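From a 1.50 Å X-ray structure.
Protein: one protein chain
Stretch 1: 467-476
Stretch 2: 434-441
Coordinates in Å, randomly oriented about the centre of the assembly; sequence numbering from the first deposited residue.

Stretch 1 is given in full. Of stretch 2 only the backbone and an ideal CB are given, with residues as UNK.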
# COMPACT_ATOMS: atom_id res chain seq x y z
N SER A 467 12.81 11.42 2.71
CA SER A 467 12.76 12.06 1.40
C SER A 467 12.27 13.49 1.41
O SER A 467 12.57 14.23 0.49
CB SER A 467 11.92 11.24 0.42
OG SER A 467 10.56 11.17 0.81
N ILE A 468 11.51 13.88 2.42
CA ILE A 468 10.98 15.23 2.51
C ILE A 468 11.95 16.22 3.17
O ILE A 468 11.71 17.41 3.17
CB ILE A 468 9.62 15.29 3.25
CG1 ILE A 468 9.78 15.11 4.76
CG2 ILE A 468 8.61 14.32 2.62
CD1 ILE A 468 8.51 15.43 5.51
N LEU A 469 13.07 15.75 3.72
CA LEU A 469 13.92 16.65 4.49
C LEU A 469 14.57 17.80 3.68
O LEU A 469 14.53 18.92 4.14
CB LEU A 469 14.95 15.90 5.34
CG LEU A 469 14.32 15.06 6.45
CD1 LEU A 469 15.41 14.22 7.13
CD2 LEU A 469 13.61 15.92 7.48
N PRO A 470 15.14 17.57 2.50
CA PRO A 470 15.64 18.69 1.68
C PRO A 470 14.54 19.73 1.36
O PRO A 470 14.78 20.95 1.37
CB PRO A 470 16.16 17.98 0.43
CG PRO A 470 16.55 16.68 0.95
CD PRO A 470 15.45 16.27 1.88
N TRP A 471 13.31 19.26 1.20
CA TRP A 471 12.19 20.14 0.92
C TRP A 471 11.92 21.05 2.11
O TRP A 471 11.85 22.27 1.95
CB TRP A 471 10.97 19.29 0.56
CG TRP A 471 9.73 20.04 0.14
CD1 TRP A 471 8.58 20.23 0.87
CD2 TRP A 471 9.53 20.70 -1.10
NE1 TRP A 471 7.69 20.98 0.15
CE2 TRP A 471 8.24 21.24 -1.09
CE3 TRP A 471 10.31 20.86 -2.24
CZ2 TRP A 471 7.72 21.95 -2.17
CZ3 TRP A 471 9.80 21.55 -3.32
CH2 TRP A 471 8.51 22.08 -3.27
N LEU A 472 11.85 20.47 3.30
CA LEU A 472 11.62 21.23 4.53
C LEU A 472 12.77 22.20 4.77
O LEU A 472 12.55 23.34 5.15
CB LEU A 472 11.48 20.30 5.74
CG LEU A 472 10.37 19.25 5.71
CD1 LEU A 472 10.33 18.51 7.01
CD2 LEU A 472 9.00 19.84 5.38
N ASP A 473 13.99 21.76 4.49
CA ASP A 473 15.16 22.61 4.73
C ASP A 473 15.26 23.79 3.77
O ASP A 473 15.89 24.83 4.12
CB ASP A 473 16.44 21.76 4.69
CG ASP A 473 16.54 20.82 5.88
OD1 ASP A 473 15.82 21.04 6.88
OD2 ASP A 473 17.32 19.83 5.92
N ALA A 474 14.63 23.66 2.62
CA ALA A 474 14.52 24.73 1.63
C ALA A 474 13.37 25.69 1.92
O ALA A 474 13.10 26.58 1.12
CB ALA A 474 14.39 24.12 0.22
N GLY A 475 12.68 25.50 3.05
CA GLY A 475 11.57 26.33 3.50
C GLY A 475 10.24 25.80 3.01
O GLY A 475 9.27 26.54 2.97
N GLY A 476 10.20 24.54 2.59
CA GLY A 476 8.98 23.97 2.09
C GLY A 476 8.05 23.46 3.17
O GLY A 476 8.43 23.26 4.31
N UNK A 434 0.39 18.90 8.69
CA UNK A 434 1.20 19.91 8.03
C UNK A 434 2.55 19.95 8.70
O UNK A 434 2.64 20.14 9.92
CB UNK A 434 0.53 21.28 8.07
N UNK A 435 3.60 19.75 7.92
CA UNK A 435 4.96 19.60 8.45
C UNK A 435 5.85 20.67 7.84
O UNK A 435 5.83 20.92 6.64
CB UNK A 435 5.52 18.20 8.16
N UNK A 436 6.64 21.32 8.68
CA UNK A 436 7.53 22.38 8.20
C UNK A 436 8.56 22.72 9.26
O UNK A 436 8.44 22.35 10.42
CB UNK A 436 6.73 23.63 7.82
N UNK A 437 9.58 23.49 8.86
CA UNK A 437 10.51 24.04 9.85
C UNK A 437 9.76 24.93 10.84
O UNK A 437 8.82 25.66 10.47
CB UNK A 437 11.63 24.83 9.16
N UNK A 438 10.22 24.93 12.08
CA UNK A 438 9.67 25.82 13.10
C UNK A 438 9.73 27.29 12.71
O UNK A 438 8.84 28.05 13.08
CB UNK A 438 10.42 25.62 14.42
N UNK A 439 10.79 27.69 12.01
CA UNK A 439 10.94 29.09 11.58
C UNK A 439 10.27 29.50 10.27
O UNK A 439 10.51 30.58 9.75
CB UNK A 439 12.43 29.40 11.45
N UNK A 440 9.41 28.64 9.73
CA UNK A 440 8.69 28.96 8.51
C UNK A 440 8.00 30.29 8.66
O UNK A 440 7.30 30.52 9.64
CB UNK A 440 7.68 27.87 8.16
N UNK A 441 8.16 31.16 7.66
CA UNK A 441 7.36 32.37 7.55
C UNK A 441 6.00 32.04 6.93
O UNK A 441 5.93 31.39 5.89
CB UNK A 441 8.09 33.43 6.72

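Position 434 lies on an extended backbone, and nothing of stretch 1 comes within 5.5 Å of its ideal CB. Strand angles mildly favour beta-branched residues, but stretch 1 does not restrict the choice. The residue is Val434, chi1 t, which makes no contact with stretch 1.

At position 435 the CA-to-CB bond points toward the helix. The ideal CB lies 4.7 Å from Leu472 CD2 and 4.9 Å from Ile468 CD1, so the surroundings are hydrocarbon and offer this side chain no polar partner. A small or medium apolar residue would suit, such as valine, isoleucine or alanine, with the extended backbone favouring a branched CB. The residue is Val435. Val435 CG1 packs 3.9 Å from Leu472 CD1. More loosely, Val435 CG1 lies 4.5 Å from Ile468 CD1.

Position 436 points sideways. Its ideal CB is 3.9 Å from Gly476 O and 5.0 Å from Leu472 CD2, but a side chain can lead away from both, so many types are possible. The residue is His436, whose chi1 p turns the ring away from stretch 1. His436 ND1 donates to the backbone O of position 437 at 2.8 Å, a nearly linear hydrogen bond.

Position 437 also points sideways, with its ideal CB 4.4 Å from Leu472 O. To one side of that carbonyl, about 6.1 Å from the ideal CB to Asp473 OD1, lies a carboxylate, which favours a long, positively charged side chain: arginine or lysine. The residue is Arg437. Its CD passes 3.3 Å from Leu472 O, and its NH1 forms a salt bridge with Asp473 OD1 at 3.5 Å, the carboxylate oxygen lying at the guanidinium edge, near its plane. A water, 2.9 Å from Arg437 N to the water O, donates to Leu472 O and Gly476 O, joining strand to helix end where no direct hydrogen bond does.

Positions 438 and 439 are the middle of a type I turn, and stretch 1 leaves both ideal CBs free. Polar residues suit such a turn. Lys438 makes no contact with stretch 1. Asp439 OD1 accepts from Arg437 NE at 3.1 Å, as part of a salt bridge, while Arg437 NH1 meets Asp473 OD1.

Position 440 closes the turn, its N bonded to Arg437 O at 3.1 Å. The CB points sideways into room for many side chains; a polar donor would suit the nearby Gly475 carbonyl as well as an apolar chain would. Leu440 takes the apolar option, its CD1 in van der Waals contact with Gly475 O at 3.5 Å.

Position 441, unconstrained by stretch 1, is Lys441.

Stretch 2 (434-441) VVHRKDLK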
# COMPACT_ATOMS: atom_id res chain seq x y z
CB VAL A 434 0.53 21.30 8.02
CG1 VAL A 434 1.35 22.25 7.15
CG2 VAL A 434 -0.90 21.23 7.50
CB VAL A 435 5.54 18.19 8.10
CG1 VAL A 435 6.87 17.97 8.80
CG2 VAL A 435 4.53 17.07 8.44
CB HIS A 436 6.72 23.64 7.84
CG HIS A 436 5.80 24.07 8.92
ND1 HIS A 436 6.20 24.83 10.00
CD2 HIS A 436 4.48 23.84 9.10
CE1 HIS A 436 5.16 25.04 10.80
NE2 HIS A 436 4.11 24.44 10.28
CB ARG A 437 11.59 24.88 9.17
CG ARG A 437 12.63 24.10 8.42
CD ARG A 437 13.67 24.96 7.77
NE ARG A 437 14.47 25.59 8.81
CZ ARG A 437 15.49 24.98 9.44
NH1 ARG A 437 15.87 23.75 9.10
NH2 ARG A 437 16.12 25.62 10.41
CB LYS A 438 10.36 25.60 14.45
CG LYS A 438 9.99 24.30 15.08
CD LYS A 438 10.54 24.15 16.51
CE LYS A 438 10.32 22.75 17.06
NZ LYS A 438 11.12 22.52 18.28
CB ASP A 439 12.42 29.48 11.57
CG ASP A 439 13.25 28.71 10.57
OD1 ASP A 439 12.73 28.02 9.64
OD2 ASP A 439 14.50 28.76 10.66
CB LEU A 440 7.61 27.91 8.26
CG LEU A 440 6.75 28.08 7.01
CD1 LEU A 440 7.52 27.53 5.82
CD2 LEU A 440 5.37 27.39 7.20
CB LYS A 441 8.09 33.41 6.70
CG LYS A 441 9.58 33.56 7.04
CD LYS A 441 10.17 34.93 6.70
CE LYS A 441 11.25 35.30 7.71
NZ LYS A 441 12.22 36.34 7.20
O HOH W 1 10.14 24.23 6.14
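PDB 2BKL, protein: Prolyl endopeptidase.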